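Long-range contacts in putative branched-chain amino acid transport system substrate-binding protein (Rhodopseudomonas palustris, PDB 3TX6), which binds 4-hydroxyphenylpyruvate and probably delivers such aromatic acids to an ABC transporter in the periplasm: residues Lys292-Val297 against Leu320-Ile326; Ala109-Met115 against Phe335-Tyr341; Glu91-Pro95 against Gln310-Ile316. All coordinates share one frame; numbering follows the deposited sequence. Where two conformers were deposited one is given.

All three interactions lie on one side of the chain's centre, in the lobe built on the sheet that contains strands 96-98 and 112-114, as expected for a type I periplasmic binding protein. Along the chain the segments run 91-95, 109-115, 292-297, 310-316, 320-326 and 335-341. In interactions 2 and 3 late elements pack on early ones, while interaction 1 joins two late helices and the turn after one. Helix 310-322 serves interactions 1 and 3. The centres of 1 and 2 are about 12 Å apart, 2 and 3 about 14 Å, 1 and 3 about 15 Å. Together the contacts tie helix 310-322 and the 335-341 loop to the sheet of one lobe.

Interaction 1 of 3, residues Lys292-Val297 against Leu320-Ile326; sequences KVLERV and LVSEKDI
With CG anti to its carbonyl carbon, R296 sends its chain out from helix 282-304, and bends at chi2 (-73°) and chi3 (-67°) bring NE and NH2 to OE1 of E323, itself bent at chi2, in the turn after helix 310-322. The salt bridge is side-on and converges on one oxygen: NE and NH2 of R296 each lie 2.9 Å from E323 OE1. The NE bond uses the anti lone pair of OE1, whereas NH2 reaches the same oxygen from above the carboxylate plane, the two flat groups being nearly perpendicular (86°). NH2 also donates to the backbone, with K324 O at 2.9 Å, and NH1 adds weak bonds to K324 O and D325 O. E323 OE1 and D325 O lie at the guanidinium edge in plane and K324 O a little tilted from it, while I326 CG1 lies over one face, offset toward the rim.

This turn leads from helix 310-322 into the small hairpin of strands 326-328 and 331-333; D325 and I326 both face Y333, forming a G1 beta bulge at its entrance. Beneath the polar layer helix 282-304 meets the end of helix 310-322 and I326 beyond it through apolar branches. The two methyls of V293 meet different ends of the other segment: its CG1 is 3.6 Å from L320 CD2, and its CG2 is 4.0 Å from I326 CG2. One turn further on, V297 CG1 packs against the backbone of L320, 3.8 Å from its N. The amine of K324 turns back to V321 O and is also bonded to F335 O, whereas K292 points elsewhere, to a salt bridge with E266.

Interaction 2 of 3, residues Ala109-Met115 against Phe335-Tyr341; sequences AKWSVAM and FTETDRY
The carbonyl oxygen of S112 is gripped by two nitrogens of R340, by NE at 3.0 Å with a fairly straight N-H (162°) and more weakly by NH2 at 3.4 Å. S112 opens strand 112-114, an edge strand of the six-stranded sheet of this periplasmic binding protein lobe, and the loop after strand 331-333 covers its outer side. With bends at chi2 and chi3 the guanidinium of R340 lies between strand and loop, NE toward S112 O and NH1 donating in plane to T336 O (2.9 Å). A109 O lies over one face of the guanidinium, too poorly angled to bond, and V113 CG1 packs on the opposite face, 3.4 Å from NH2. Replacing R340 by a leucine would probably leave S112 O and T336 O without these donors and V113 CG1 without the flat group packed on it.

The backbone of R340 also joins the strand, its O accepting from A114 N at 2.9 Å on the side away from strand 96-98. A water bridges E337 O and, weakly, A109 O. V113 CG1 also sits over the centre of the F335 ring, while A114 CB lies over a face of Y341, 3.5 Å from CE2.

Interaction 3 of 3, residues Glu91-Pro95 against Gln310-Ile316; sequences EAQVP and QEFREAI
The side-chain amide of Q310 meets the backbone of Q93 edge-on: NE2 donates to Q93 O at 2.9 Å, with that oxygen only 3° out of the amide plane and the N-H almost straight (171°). The donor lies in the carbonyl plane, on a lone pair of Q93 O, so both flat groups are well aligned for the bond. The amide gets there because Q310 CG stands anti to the backbone N and the chain then bends at chi2 (59°), swinging NE2 off the first turn of helix 310-322. In one of two conformers of R313, and so with some doubt, Q310 CA lies over one face of the guanidinium, offset toward the rim, and Q93 O is near its edge.

Q93, the first residue beyond helix 79-92, has positive phi, and V94 and P95 carry the chain into strand 96-98. Together with strand 72-75, its parallel neighbour in the sheet, this makes a beta-alpha-beta crossover, and helix 310-322 packs against the return from helix to strand. Here the contact turns apolar. In the conformer described here, R313 CD is 3.7 Å from V94 CG2, the two side chains lying obliquely to each other. The P95 ring is directed into the helix: its CD approaches R313 CB (3.7 Å), and its CG rests on the helix backbone at R313 O (3.5 Å) and, in one of two conformers of I316, against I316 CG2 (3.7 Å). W111 packs alongside, touching Q93, P95 and E314, and I316 continues inward to A301 of helix 282-304 and V72 of the sheet.

Interaction 1 of 3, residues Lys292-Val297 against Leu320-Ile326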
loop_
_atom_site.group_PDB
_atom_site.type_symbol
_atom_site.label_atom_id
_atom_site.label_comp_id
_atom_site.label_asym_id
_atom_site.label_seq_id
_atom_site.Cartn_x
_atom_site.Cartn_y
_atom_site.Cartn_z
ATOM N N LYS A 292 -6.651 -13.274 -0.196
ATOM C CA LYS A 292 -6.068 -14.269 0.708
ATOM C C LYS A 292 -6.668 -14.090 2.105
ATOM O O LYS A 292 -6.987 -15.079 2.769
ATOM C CB LYS A 292 -4.539 -14.165 0.760
ATOM C CG LYS A 292 -3.814 -14.603 -0.510
ATOM C CD LYS A 292 -4.055 -16.086 -0.809
ATOM C CE LYS A 292 -3.166 -16.614 -1.915
ATOM N NZ LYS A 292 -3.293 -18.083 -2.218
ATOM N N VAL A 293 -6.881 -12.839 2.552
ATOM C CA VAL A 293 -7.544 -12.616 3.855
ATOM C C VAL A 293 -8.962 -13.182 3.836
ATOM O O VAL A 293 -9.385 -13.870 4.786
ATOM C CB VAL A 293 -7.480 -11.123 4.283
ATOM C CG1 VAL A 293 -8.403 -10.832 5.472
ATOM C CG2 VAL A 293 -6.047 -10.700 4.527
ATOM N N LEU A 294 -9.709 -12.887 2.760
ATOM C CA LEU A 294 -11.033 -13.446 2.603
ATOM C C LEU A 294 -11.060 -14.983 2.595
ATOM O O LEU A 294 -11.987 -15.581 3.163
ATOM C CB LEU A 294 -11.744 -12.902 1.372
ATOM C CG LEU A 294 -12.077 -11.402 1.396
ATOM C CD1 LEU A 294 -12.922 -11.034 0.167
ATOM C CD2 LEU A 294 -12.749 -11.012 2.709
ATOM N N GLU A 295 -10.085 -15.635 1.975
ATOM C CA GLU A 295 -10.028 -17.089 2.033
ATOM C C GLU A 295 -9.929 -17.644 3.469
ATOM O O GLU A 295 -10.382 -18.755 3.691
ATOM C CB GLU A 295 -8.856 -17.633 1.217
ATOM C CG GLU A 295 -9.048 -17.544 -0.278
ATOM C CD GLU A 295 -7.850 -18.146 -1.002
ATOM O OE1 GLU A 295 -7.220 -19.114 -0.500
ATOM O OE2 GLU A 295 -7.502 -17.686 -2.056
ATOM N N ARG A 296 -9.362 -16.881 4.404
ATOM C CA ARG A 296 -9.301 -17.266 5.833
ATOM C C ARG A 296 -10.584 -16.899 6.568
ATOM O O ARG A 296 -11.114 -17.724 7.336
ATOM C CB ARG A 296 -8.151 -16.553 6.590
ATOM C CG ARG A 296 -6.818 -17.199 6.411
ATOM C CD ARG A 296 -6.684 -18.513 7.176
ATOM N NE ARG A 296 -6.691 -18.452 8.633
ATOM C CZ ARG A 296 -5.622 -18.236 9.423
ATOM N NH1 ARG A 296 -4.418 -17.991 8.946
ATOM N NH2 ARG A 296 -5.776 -18.244 10.722
ATOM N N VAL A 297 -11.081 -15.669 6.369
ATOM C CA VAL A 297 -12.111 -15.193 7.273
ATOM C C VAL A 297 -13.528 -15.578 6.794
ATOM O O VAL A 297 -14.436 -15.756 7.591
ATOM C CB VAL A 297 -12.053 -13.687 7.552
ATOM C CG1 VAL A 297 -10.785 -13.283 8.299
ATOM C CG2 VAL A 297 -12.312 -12.823 6.333
ATOM N N LEU A 320 -11.843 -11.328 11.367
ATOM C CA LEU A 320 -10.591 -10.591 11.093
ATOM C C LEU A 320 -9.681 -10.511 12.288
ATOM O O LEU A 320 -8.464 -10.448 12.137
ATOM C CB LEU A 320 -10.848 -9.163 10.549
ATOM C CG LEU A 320 -11.391 -9.039 9.123
ATOM C CD1 LEU A 320 -12.024 -7.670 8.904
ATOM C CD2 LEU A 320 -10.270 -9.340 8.125
ATOM N N VAL A 321 -10.254 -10.527 13.484
ATOM C CA VAL A 321 -9.426 -10.442 14.687
ATOM C C VAL A 321 -9.302 -11.778 15.444
ATOM O O VAL A 321 -8.515 -11.869 16.395
ATOM C CB VAL A 321 -9.934 -9.332 15.621
ATOM C CG1 VAL A 321 -9.857 -7.960 14.932
ATOM C CG2 VAL A 321 -11.340 -9.662 16.091
ATOM N N SER A 322 -10.084 -12.792 15.064
ATOM C CA SER A 322 -9.918 -14.147 15.647
ATOM C C SER A 322 -8.983 -15.054 14.867
ATOM O O SER A 322 -8.316 -15.910 15.456
ATOM C CB SER A 322 -11.276 -14.866 15.850
ATOM O OG SER A 322 -11.931 -15.177 14.627
ATOM N N GLU A 323 -8.877 -14.832 13.565
ATOM C CA GLU A 323 -8.005 -15.627 12.724
ATOM C C GLU A 323 -6.608 -15.004 12.695
ATOM O O GLU A 323 -6.411 -13.921 12.154
ATOM C CB GLU A 323 -8.561 -15.709 11.304
ATOM C CG GLU A 323 -9.817 -16.537 11.175
ATOM C CD GLU A 323 -9.566 -18.022 11.416
ATOM O OE1 GLU A 323 -8.702 -18.602 10.709
ATOM O OE2 GLU A 323 -10.252 -18.614 12.293
ATOM N N LYS A 324 -5.627 -15.726 13.195
ATOM C CA LYS A 324 -4.278 -15.191 13.373
ATOM C C LYS A 324 -3.305 -15.724 12.324
ATOM O O LYS A 324 -3.475 -16.814 11.805
ATOM C CB LYS A 324 -3.750 -15.528 14.764
ATOM C CG LYS A 324 -4.529 -14.898 15.929
ATOM C CD LYS A 324 -4.553 -13.388 15.910
ATOM C CE LYS A 324 -5.439 -12.825 17.033
ATOM N NZ LYS A 324 -5.567 -11.357 16.983
ATOM N N ASP A 325 -2.276 -14.932 12.026
ATOM C CA ASP A 325 -1.179 -15.348 11.122
ATOM C C ASP A 325 -1.727 -15.720 9.735
ATOM O O ASP A 325 -1.553 -16.836 9.225
ATOM C CB ASP A 325 -0.329 -16.463 11.742
ATOM C CG ASP A 325 0.398 -16.011 12.983
ATOM O OD1 ASP A 325 1.178 -15.051 12.881
ATOM O OD2 ASP A 325 0.178 -16.580 14.067
ATOM N N ILE A 326 -2.398 -14.751 9.128
ATOM C CA ILE A 326 -2.944 -14.907 7.771
ATOM C C ILE A 326 -1.796 -14.620 6.775
ATOM O O ILE A 326 -1.343 -13.487 6.631
ATOM C CB ILE A 326 -4.128 -13.943 7.519
ATOM C CG1 ILE A 326 -5.248 -14.180 8.503
ATOM C CG2 ILE A 326 -4.617 -14.093 6.070
ATOM C CD1 ILE A 326 -6.396 -13.180 8.454
#

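Interaction 2 of 3, residues Ala109-Met115 against Phe335-Tyr341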
loop_
_atom_site.group_PDB
_atom_site.type_symbol
_atom_site.label_atom_id
_atom_site.label_comp_id
_atom_site.label_asym_id
_atom_site.label_seq_id
_atom_site.Cartn_x
_atom_site.Cartn_y
_atom_site.Cartn_z
ATOM N N ALA A 109 -11.736 2.535 12.919
ATOM C CA ALA A 109 -11.123 1.244 13.262
ATOM C C ALA A 109 -12.088 0.090 13.316
ATOM O O ALA A 109 -11.675 -1.046 13.103
ATOM C CB ALA A 109 -10.362 1.296 14.583
ATOM N N LYS A 110 -13.352 0.329 13.633
ATOM C CA LYS A 110 -14.239 -0.808 13.828
ATOM C C LYS A 110 -14.391 -1.630 12.559
ATOM O O LYS A 110 -14.308 -2.825 12.621
ATOM C CB LYS A 110 -15.600 -0.364 14.324
ATOM C CG LYS A 110 -16.502 -1.544 14.654
ATOM C CD LYS A 110 -17.761 -1.150 15.397
ATOM C CE LYS A 110 -18.706 -2.352 15.560
ATOM N NZ LYS A 110 -19.947 -2.152 16.369
ATOM N N TRP A 111 -14.604 -0.974 11.415
ATOM C CA TRP A 111 -14.913 -1.692 10.165
ATOM C C TRP A 111 -13.797 -1.734 9.153
ATOM O O TRP A 111 -13.928 -2.452 8.188
ATOM C CB TRP A 111 -16.197 -1.176 9.553
ATOM C CG TRP A 111 -17.375 -1.484 10.412
ATOM C CD1 TRP A 111 -17.994 -0.646 11.329
ATOM C CD2 TRP A 111 -18.080 -2.746 10.481
ATOM N NE1 TRP A 111 -19.032 -1.312 11.922
ATOM C CE2 TRP A 111 -19.102 -2.593 11.487
ATOM C CE3 TRP A 111 -17.937 -3.966 9.843
ATOM C CZ2 TRP A 111 -19.988 -3.623 11.799
ATOM C CZ3 TRP A 111 -18.834 -5.004 10.157
ATOM C CH2 TRP A 111 -19.826 -4.832 11.138
ATOM N N SER A 112 -12.679 -1.012 9.379
ATOM C CA SER A 112 -11.571 -0.969 8.419
ATOM C C SER A 112 -10.320 -1.656 8.947
ATOM O O SER A 112 -9.937 -1.473 10.087
ATOM C CB SER A 112 -11.180 0.475 8.056
ATOM O OG SER A 112 -12.240 1.159 7.391
ATOM N N VAL A 113 -9.714 -2.434 8.053
ATOM C CA VAL A 113 -8.348 -2.894 8.188
ATOM C C VAL A 113 -7.582 -2.439 6.937
ATOM O O VAL A 113 -8.189 -2.048 5.946
ATOM C CB VAL A 113 -8.252 -4.422 8.330
ATOM C CG1 VAL A 113 -8.909 -4.879 9.636
ATOM C CG2 VAL A 113 -8.818 -5.183 7.132
ATOM N N ALA A 114 -6.260 -2.552 6.978
ATOM C CA ALA A 114 -5.409 -2.129 5.850
ATOM C C ALA A 114 -4.441 -3.218 5.396
ATOM O O ALA A 114 -3.805 -3.846 6.212
ATOM C CB ALA A 114 -4.669 -0.861 6.183
HETATM N N MSE A 115 -4.305 -3.374 4.089
HETATM C CA MSE A 115 -3.306 -4.276 3.534
HETATM C C MSE A 115 -1.910 -3.659 3.458
HETATM O O MSE A 115 -0.931 -4.335 3.754
HETATM C CB MSE A 115 -3.782 -4.812 2.190
HETATM C CG MSE A 115 -5.162 -5.466 2.318
HETATM SE SE MSE A 115 -5.295 -6.844 3.756
HETATM C CE MSE A 115 -4.131 -8.088 2.834
ATOM N N PHE A 335 -4.664 -9.117 12.827
ATOM C CA PHE A 335 -5.322 -7.916 13.276
ATOM C C PHE A 335 -5.863 -8.067 14.693
ATOM O O PHE A 335 -6.187 -9.166 15.118
ATOM C CB PHE A 335 -6.524 -7.634 12.371
ATOM C CG PHE A 335 -6.194 -7.506 10.900
ATOM C CD1 PHE A 335 -5.473 -6.438 10.456
ATOM C CD2 PHE A 335 -6.610 -8.453 9.972
ATOM C CE1 PHE A 335 -5.164 -6.273 9.110
ATOM C CE2 PHE A 335 -6.312 -8.305 8.620
ATOM C CZ PHE A 335 -5.601 -7.195 8.202
ATOM N N THR A 336 -6.035 -6.945 15.399
ATOM C CA THR A 336 -6.764 -6.967 16.655
ATOM C C THR A 336 -7.797 -5.868 16.582
ATOM O O THR A 336 -7.835 -5.113 15.585
ATOM C CB THR A 336 -5.842 -6.759 17.887
ATOM O OG1 THR A 336 -5.295 -5.438 17.894
ATOM C CG2 THR A 336 -4.738 -7.766 17.859
ATOM N N GLU A 337 -8.580 -5.734 17.656
ATOM C CA GLU A 337 -9.544 -4.651 17.805
ATOM C C GLU A 337 -8.866 -3.289 17.572
ATOM O O GLU A 337 -9.475 -2.350 17.047
ATOM C CB GLU A 337 -10.214 -4.729 19.204
ATOM C CG GLU A 337 -11.010 -3.501 19.614
ATOM C CD GLU A 337 -11.655 -3.521 21.028
ATOM O OE1 GLU A 337 -11.367 -4.387 21.903
ATOM O OE2 GLU A 337 -12.467 -2.602 21.268
ATOM N N THR A 338 -7.619 -3.174 18.037
ATOM C CA THR A 338 -6.906 -1.927 18.025
ATOM C C THR A 338 -5.805 -1.807 16.950
ATOM O O THR A 338 -5.469 -0.699 16.536
ATOM C CB THR A 338 -6.362 -1.616 19.435
ATOM O OG1 THR A 338 -5.576 -2.707 19.897
ATOM C CG2 THR A 338 -7.573 -1.369 20.458
ATOM N N ASP A 339 -5.254 -2.942 16.516
ATOM C CA ASP A 339 -4.201 -2.983 15.510
ATOM C C ASP A 339 -4.834 -3.380 14.178
ATOM O O ASP A 339 -5.099 -4.560 13.935
ATOM C CB ASP A 339 -3.126 -3.992 15.884
ATOM C CG ASP A 339 -2.019 -4.059 14.873
ATOM O OD1 ASP A 339 -2.046 -3.303 13.858
ATOM O OD2 ASP A 339 -1.053 -4.824 15.145
ATOM N N ARG A 340 -5.062 -2.380 13.326
ATOM C CA ARG A 340 -5.845 -2.592 12.117
ATOM C C ARG A 340 -4.962 -2.766 10.900
ATOM O O ARG A 340 -5.443 -2.848 9.791
ATOM C CB ARG A 340 -6.816 -1.437 11.923
ATOM C CG ARG A 340 -7.672 -1.185 13.142
ATOM C CD ARG A 340 -8.404 -2.433 13.612
ATOM N NE ARG A 340 -9.438 -2.790 12.686
ATOM C CZ ARG A 340 -10.195 -3.860 12.751
ATOM N NH1 ARG A 340 -9.920 -4.834 13.605
ATOM N NH2 ARG A 340 -11.218 -3.973 11.928
ATOM N N TYR A 341 -3.656 -2.860 11.130
ATOM C CA TYR A 341 -2.687 -3.243 10.091
ATOM C C TYR A 341 -2.158 -4.687 10.295
ATOM O O TYR A 341 -2.051 -5.451 9.355
ATOM C CB TYR A 341 -1.524 -2.289 10.129
ATOM C CG TYR A 341 -1.795 -0.958 9.494
ATOM C CD1 TYR A 341 -2.317 0.112 10.203
ATOM C CD2 TYR A 341 -1.513 -0.770 8.151
ATOM C CE1 TYR A 341 -2.524 1.366 9.577
ATOM C CE2 TYR A 341 -1.679 0.447 7.527
ATOM C CZ TYR A 341 -2.182 1.530 8.227
ATOM O OH TYR A 341 -2.360 2.740 7.567
HETATM O O HOH W 1 -11.841 -2.487 15.885
#

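Interaction 3 of 3, residues Glu91-Pro95 against Gln310-Ile316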
loop_
_atom_site.group_PDB
_atom_site.type_symbol
_atom_site.label_atom_id
_atom_site.label_comp_id
_atom_site.label_asym_id
_atom_site.label_seq_id
_atom_site.Cartn_x
_atom_site.Cartn_y
_atom_site.Cartn_z
ATOM N N GLU A 91 -19.972 3.818 8.496
ATOM C CA GLU A 91 -21.362 4.278 8.646
ATOM C C GLU A 91 -22.361 3.184 8.255
ATOM O O GLU A 91 -23.350 2.942 8.974
ATOM C CB GLU A 91 -21.549 5.528 7.784
ATOM C CG GLU A 91 -22.846 6.272 8.081
ATOM C CD GLU A 91 -24.054 5.851 7.303
ATOM O OE1 GLU A 91 -23.951 4.952 6.451
ATOM O OE2 GLU A 91 -25.140 6.435 7.549
ATOM N N ALA A 92 -22.031 2.450 7.185
ATOM C CA ALA A 92 -22.893 1.404 6.668
ATOM C C ALA A 92 -22.710 0.054 7.430
ATOM O O ALA A 92 -23.494 -0.886 7.242
ATOM C CB ALA A 92 -22.648 1.181 5.178
ATOM N N GLN A 93 -21.642 -0.048 8.201
ATOM C CA GLN A 93 -21.296 -1.253 8.942
ATOM C C GLN A 93 -20.948 -2.438 8.049
ATOM O O GLN A 93 -21.537 -3.523 8.145
ATOM C CB GLN A 93 -22.411 -1.602 9.967
ATOM C CG GLN A 93 -22.789 -0.420 10.862
ATOM C CD GLN A 93 -23.814 -0.849 11.872
ATOM O OE1 GLN A 93 -25.045 -0.891 11.589
ATOM N NE2 GLN A 93 -23.336 -1.212 13.033
ATOM N N VAL A 94 -20.009 -2.186 7.154
ATOM C CA VAL A 94 -19.536 -3.163 6.200
ATOM C C VAL A 94 -18.002 -3.274 6.337
ATOM O O VAL A 94 -17.315 -2.286 6.352
ATOM C CB VAL A 94 -19.898 -2.756 4.763
ATOM C CG1 VAL A 94 -19.369 -3.818 3.758
ATOM C CG2 VAL A 94 -21.408 -2.561 4.624
ATOM N N PRO A 95 -17.476 -4.516 6.399
ATOM C CA PRO A 95 -16.026 -4.667 6.435
ATOM C C PRO A 95 -15.369 -3.989 5.249
ATOM O O PRO A 95 -15.794 -4.157 4.094
ATOM C CB PRO A 95 -15.817 -6.180 6.386
ATOM C CG PRO A 95 -17.085 -6.728 7.028
ATOM C CD PRO A 95 -18.171 -5.806 6.576
ATOM N N GLN A 310 -26.474 -8.736 7.621
ATOM C CA GLN A 310 -25.664 -8.032 8.606
ATOM C C GLN A 310 -24.881 -9.000 9.495
ATOM O O GLN A 310 -23.769 -8.682 9.901
ATOM C CB GLN A 310 -26.462 -7.011 9.452
ATOM C CG GLN A 310 -25.552 -6.057 10.263
ATOM C CD GLN A 310 -24.580 -5.227 9.394
ATOM O OE1 GLN A 310 -24.940 -4.776 8.298
ATOM N NE2 GLN A 310 -23.361 -5.004 9.892
ATOM N N GLU A 311 -25.508 -10.115 9.852
ATOM C CA GLU A 311 -24.855 -11.129 10.680
ATOM C C GLU A 311 -23.552 -11.630 10.030
ATOM O O GLU A 311 -22.568 -11.870 10.720
ATOM C CB GLU A 311 -25.802 -12.286 10.973
ATOM C CG GLU A 311 -26.956 -11.877 11.858
ATOM C CD GLU A 311 -28.227 -11.469 11.108
ATOM O OE1 GLU A 311 -28.214 -10.830 10.029
ATOM O OE2 GLU A 311 -29.290 -11.823 11.621
ATOM N N PHE A 312 -23.559 -11.738 8.705
ATOM C CA PHE A 312 -22.355 -12.142 7.964
ATOM C C PHE A 312 -21.267 -11.076 8.007
ATOM O O PHE A 312 -20.103 -11.368 8.269
ATOM C CB PHE A 312 -22.724 -12.476 6.550
ATOM C CG PHE A 312 -21.643 -13.166 5.756
ATOM C CD1 PHE A 312 -21.261 -14.484 5.990
ATOM C CD2 PHE A 312 -21.003 -12.477 4.738
ATOM C CE1 PHE A 312 -20.254 -15.050 5.218
ATOM C CE2 PHE A 312 -20.062 -13.056 3.957
ATOM C CZ PHE A 312 -19.699 -14.339 4.188
ATOM N N ARG A 313 -21.663 -9.830 7.812
ATOM C CA ARG A 313 -20.731 -8.724 7.911
ATOM C C ARG A 313 -20.105 -8.658 9.310
ATOM O O ARG A 313 -18.882 -8.484 9.452
ATOM C CB ARG A 313 -21.424 -7.418 7.513
ATOM C CG ARG A 313 -21.834 -7.398 6.040
ATOM C CD ARG A 313 -22.291 -6.018 5.581
ATOM N NE ARG A 313 -23.553 -5.591 6.184
ATOM C CZ ARG A 313 -24.753 -5.866 5.675
ATOM N NH1 ARG A 313 -24.844 -6.533 4.560
ATOM N NH2 ARG A 313 -25.853 -5.437 6.258
ATOM N N GLU A 314 -20.929 -8.841 10.338
ATOM C CA GLU A 314 -20.437 -8.858 11.694
ATOM C C GLU A 314 -19.490 -10.043 11.929
ATOM O O GLU A 314 -18.471 -9.899 12.579
ATOM C CB GLU A 314 -21.620 -8.865 12.668
ATOM C CG GLU A 314 -21.240 -9.000 14.121
ATOM C CD GLU A 314 -20.573 -7.768 14.701
ATOM O OE1 GLU A 314 -20.440 -6.734 14.024
ATOM O OE2 GLU A 314 -20.224 -7.828 15.898
ATOM N N ALA A 315 -19.819 -11.209 11.396
ATOM C CA ALA A 315 -18.984 -12.409 11.586
ATOM C C ALA A 315 -17.642 -12.235 10.858
ATOM O O ALA A 315 -16.616 -12.696 11.357
ATOM C CB ALA A 315 -19.697 -13.676 11.125
ATOM N N ILE A 316 -17.648 -11.561 9.705
ATOM C CA ILE A 316 -16.391 -11.224 9.054
ATOM C C ILE A 316 -15.552 -10.314 9.948
ATOM O O ILE A 316 -14.346 -10.527 10.123
ATOM C CB ILE A 316 -16.605 -10.611 7.663
ATOM C CG1 ILE A 316 -17.189 -11.686 6.739
ATOM C CG2 ILE A 316 -15.308 -10.004 7.114
ATOM C CD1 ILE A 316 -17.578 -11.193 5.369
#